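Local coordinates for oxidoreductase, short chain dehydrogenase/reductase family protein (PDB 6OW4), which acts as an NADH-dependent 20beta-hydroxysteroid dehydrogenase of the short-chain dehydrogenase/reductase family, interconverting 20-keto and 20beta-hydroxy groups of steroids, at the interface of chains A and B and the interface of chains A and C. Numbering follows the deposited sequence. Chains: chain A/B/C, Oxidoreductase, short chain dehydrogenase/reductase family protein.

Contact 1 and contact 2 join chain A to two different copies of the protein, chains B and C, and their C-alpha centres lie about 38 Å apart. They have no residue in common. Contact 1 uses the C-terminal end of helix 198-217 of chain A against loops and the end of strand 193-194 of chain B; contact 2 uses the loops after strand 223-230 and before helix 262-273 against the N-terminal segment of chain C. Each interface is two-fold symmetric, and the two together fit the four-copy deposited assembly, a common quaternary form in this family. Both involve elements that also build the NAD site.

Contact 1: the interface of chains A and B. Residues chain A 213, 217; chain B 136-138, 194-196.
A:Tyr213 and A:Ala217, one turn apart at the C-terminal end of helix 198-217, pack against B:Pro194 in a two-fold interface of the short-chain dehydrogenase/reductase type. The same helix carries A:Tyr200 and A:Lys204 of the family's catalytic YxxxK motif near its start, and B:Pro194 to B:Pro196 lead into the equivalent helix of chain B. At the apolar centre, CG of B:Pro194 lies 3.7 Å from CE1 of A:Tyr213 and 3.9 Å from CA of A:Ala217, the proline ring running across the tyrosine at about a right angle. On the CE2 side of the phenol, CA of B:Gln138 meets the ring edge in its plane, 3.8 Å from CE2. The ring is thus inserted between two backbone stretches of chain B, reaching them because CG points away from the backbone N (chi1 171°). Farther out, the carbonyl O of B:Thr195 stands 3.2 Å from CE1 of A:Tyr213. The backbone of B:Asp137 passes by the head of the phenol, its CA 3.7 Å from CZ of A:Tyr213. At the rim, B:Gln138 bends at chi2 (-87°), directing OE1 toward a weak hydrogen bond from OH of A:Tyr213, 3.3 Å long; the same oxygen sits 3.7 Å from the methyl CB of A:Ala217. Shortening A:Tyr213 to an alanine is likely to leave a gap between B:Pro194 and B:Gln138 and to cost OE1 its weak hydroxyl contact.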
# COMPACT_ATOMS: atom_id res chain seq x y z
N TYR A 213 2.83 -7.48 -13.33
CA TYR A 213 2.60 -7.41 -14.80
C TYR A 213 2.45 -8.83 -15.36
O TYR A 213 1.48 -9.09 -16.10
CB TYR A 213 3.71 -6.69 -15.56
CG TYR A 213 3.53 -6.85 -17.04
CD1 TYR A 213 2.62 -6.07 -17.73
CD2 TYR A 213 4.17 -7.87 -17.74
CE1 TYR A 213 2.39 -6.25 -19.08
CE2 TYR A 213 3.95 -8.06 -19.09
CZ TYR A 213 3.06 -7.24 -19.77
OH TYR A 213 2.83 -7.41 -21.10
N ALA A 217 -0.40 -10.60 -17.47
CA ALA A 217 -0.03 -10.92 -18.87
C ALA A 217 -0.12 -12.43 -19.13
O ALA A 217 -0.52 -12.80 -20.25
CB ALA A 217 1.36 -10.40 -19.17
N ASP B 136 7.48 -3.99 -24.79
CA ASP B 136 7.73 -4.05 -23.33
C ASP B 136 6.64 -4.90 -22.67
O ASP B 136 5.97 -4.40 -21.75
CB ASP B 136 7.82 -2.64 -22.73
CG ASP B 136 8.22 -2.60 -21.26
OD1 ASP B 136 8.66 -3.64 -20.74
OD2 ASP B 136 8.08 -1.52 -20.65
N ASP B 137 6.48 -6.15 -23.13
CA ASP B 137 5.43 -7.09 -22.66
C ASP B 137 6.11 -8.24 -21.90
O ASP B 137 7.25 -8.04 -21.45
CB ASP B 137 4.55 -7.54 -23.83
CG ASP B 137 5.28 -8.33 -24.90
OD1 ASP B 137 6.50 -8.15 -25.04
OD2 ASP B 137 4.61 -9.13 -25.60
N GLN B 138 5.42 -9.38 -21.76
CA GLN B 138 5.94 -10.58 -21.05
C GLN B 138 7.21 -11.09 -21.75
O GLN B 138 8.09 -11.63 -21.06
CB GLN B 138 4.87 -11.68 -20.94
CG GLN B 138 4.42 -12.28 -22.27
CD GLN B 138 3.30 -11.52 -22.92
OE1 GLN B 138 2.95 -10.40 -22.53
NE2 GLN B 138 2.71 -12.12 -23.94
N PRO B 194 -3.24 -6.42 -20.16
CA PRO B 194 -2.47 -5.26 -19.74
C PRO B 194 -1.72 -4.60 -20.91
O PRO B 194 -1.48 -5.26 -21.90
CB PRO B 194 -1.49 -5.87 -18.74
CG PRO B 194 -1.20 -7.25 -19.31
CD PRO B 194 -2.50 -7.68 -19.95
N THR B 195 -1.35 -3.32 -20.76
CA THR B 195 -0.51 -2.56 -21.73
C THR B 195 0.93 -3.05 -21.62
O THR B 195 1.33 -3.58 -20.59
CB THR B 195 -0.58 -1.05 -21.49
OG1 THR B 195 -0.02 -0.76 -20.21
CG2 THR B 195 -1.99 -0.50 -21.56
N PRO B 196 1.76 -2.90 -22.68
CA PRO B 196 3.18 -3.22 -22.60
C PRO B 196 3.95 -2.22 -21.71
O PRO B 196 4.51 -1.27 -22.22
CB PRO B 196 3.64 -3.15 -24.06
CG PRO B 196 2.68 -2.17 -24.70
CD PRO B 196 1.36 -2.44 -24.02

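Contact 2: the interface of chains A and C. Residues chain A 234, 259, 261; chain C 21-23.
One ordered water is gripped from both chains: the backbone O of A:Trp234 lies 2.6 Å from it and the backbone O of C:Pro22 2.7 Å. With two carbonyls as partners, the water presumably donates a hydrogen to each. In this short-chain dehydrogenase/reductase, A:Trp234 stands between A:Val233 and A:Ser235, both part of the NAD site, so the N-terminal segment of chain C docks directly beside the cofactor-binding loop. A direct hydrogen bond runs from the backbone N of A:Phe259 to the phenol OH of C:Tyr21, 3.1 Å long and moderately bent at the hydrogen (151°). It anchors the far end of a tyrosine that lies along chain A. The near end is held by A:Trp234: CD2 of the tyrosine ring sits 3.5 Å above one indole face, offset toward its rim, while CB of C:Tyr21 comes to 3.3 Å from CD1. The indole reaches this position with CG turned away from its own backbone N (chi1 -168°). CB of A:Phe259 covers one face of the phenol, 4.0 Å from the ring centroid, as a CH-pi contact. Behind this first layer, CE3 of A:Trp234 rests over the centre of the A:Phe259 ring, bracing the two aromatic groups within chain A. At the margins, the methyl CG2 of A:Thr261 touches CD1 of C:Tyr21 at 3.9 Å, and CD1 of C:Leu23 packs 3.8 Å from CD1 of A:Trp234.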
# COMPACT_ATOMS: atom_id res chain seq x y z
N TRP A 234 16.73 -15.51 9.72
CA TRP A 234 18.04 -16.08 10.11
C TRP A 234 18.39 -17.24 9.17
O TRP A 234 18.23 -18.41 9.57
CB TRP A 234 18.02 -16.52 11.58
CG TRP A 234 19.39 -16.84 12.11
CD1 TRP A 234 20.02 -18.05 12.09
CD2 TRP A 234 20.31 -15.91 12.70
NE1 TRP A 234 21.27 -17.93 12.65
CE2 TRP A 234 21.47 -16.63 13.03
CE3 TRP A 234 20.25 -14.54 12.99
CZ2 TRP A 234 22.57 -16.03 13.64
CZ3 TRP A 234 21.34 -13.95 13.59
CH2 TRP A 234 22.48 -14.68 13.91
N PHE A 259 13.93 -13.24 14.71
CA PHE A 259 14.16 -13.54 13.27
C PHE A 259 13.21 -14.68 12.88
O PHE A 259 12.90 -15.53 13.73
CB PHE A 259 15.61 -13.92 13.00
CG PHE A 259 16.59 -12.77 12.94
CD1 PHE A 259 17.02 -12.14 14.10
CD2 PHE A 259 17.11 -12.34 11.73
CE1 PHE A 259 17.92 -11.09 14.04
CE2 PHE A 259 18.01 -11.29 11.67
CZ PHE A 259 18.41 -10.67 12.83
N THR A 261 12.71 -18.12 10.39
CA THR A 261 13.60 -19.25 10.03
C THR A 261 13.32 -19.67 8.58
O THR A 261 12.28 -19.24 8.04
CB THR A 261 13.45 -20.40 11.04
OG1 THR A 261 12.08 -20.78 11.08
CG2 THR A 261 13.92 -20.02 12.42
N TYR C 21 17.49 -20.59 16.05
CA TYR C 21 17.19 -20.53 14.60
C TYR C 21 17.86 -21.68 13.85
O TYR C 21 18.96 -21.51 13.33
CB TYR C 21 17.64 -19.18 14.04
CG TYR C 21 17.13 -17.97 14.78
CD1 TYR C 21 15.78 -17.74 14.93
CD2 TYR C 21 18.01 -17.04 15.31
CE1 TYR C 21 15.30 -16.62 15.60
CE2 TYR C 21 17.56 -15.92 15.99
CZ TYR C 21 16.20 -15.71 16.14
OH TYR C 21 15.74 -14.60 16.79
N PRO C 22 17.23 -22.87 13.76
CA PRO C 22 17.73 -23.94 12.90
C PRO C 22 17.69 -23.53 11.42
O PRO C 22 16.76 -22.84 11.02
CB PRO C 22 16.76 -25.12 13.14
CG PRO C 22 16.08 -24.79 14.44
CD PRO C 22 16.02 -23.27 14.50
N LEU C 23 18.69 -23.96 10.64
CA LEU C 23 18.91 -23.55 9.23
C LEU C 23 18.29 -24.57 8.27
O LEU C 23 17.77 -24.14 7.23
CB LEU C 23 20.41 -23.40 8.98
CG LEU C 23 21.00 -22.02 9.26
CD1 LEU C 23 20.55 -21.48 10.61
CD2 LEU C 23 22.52 -22.06 9.18
O HOH W 1 16.64 -20.41 9.77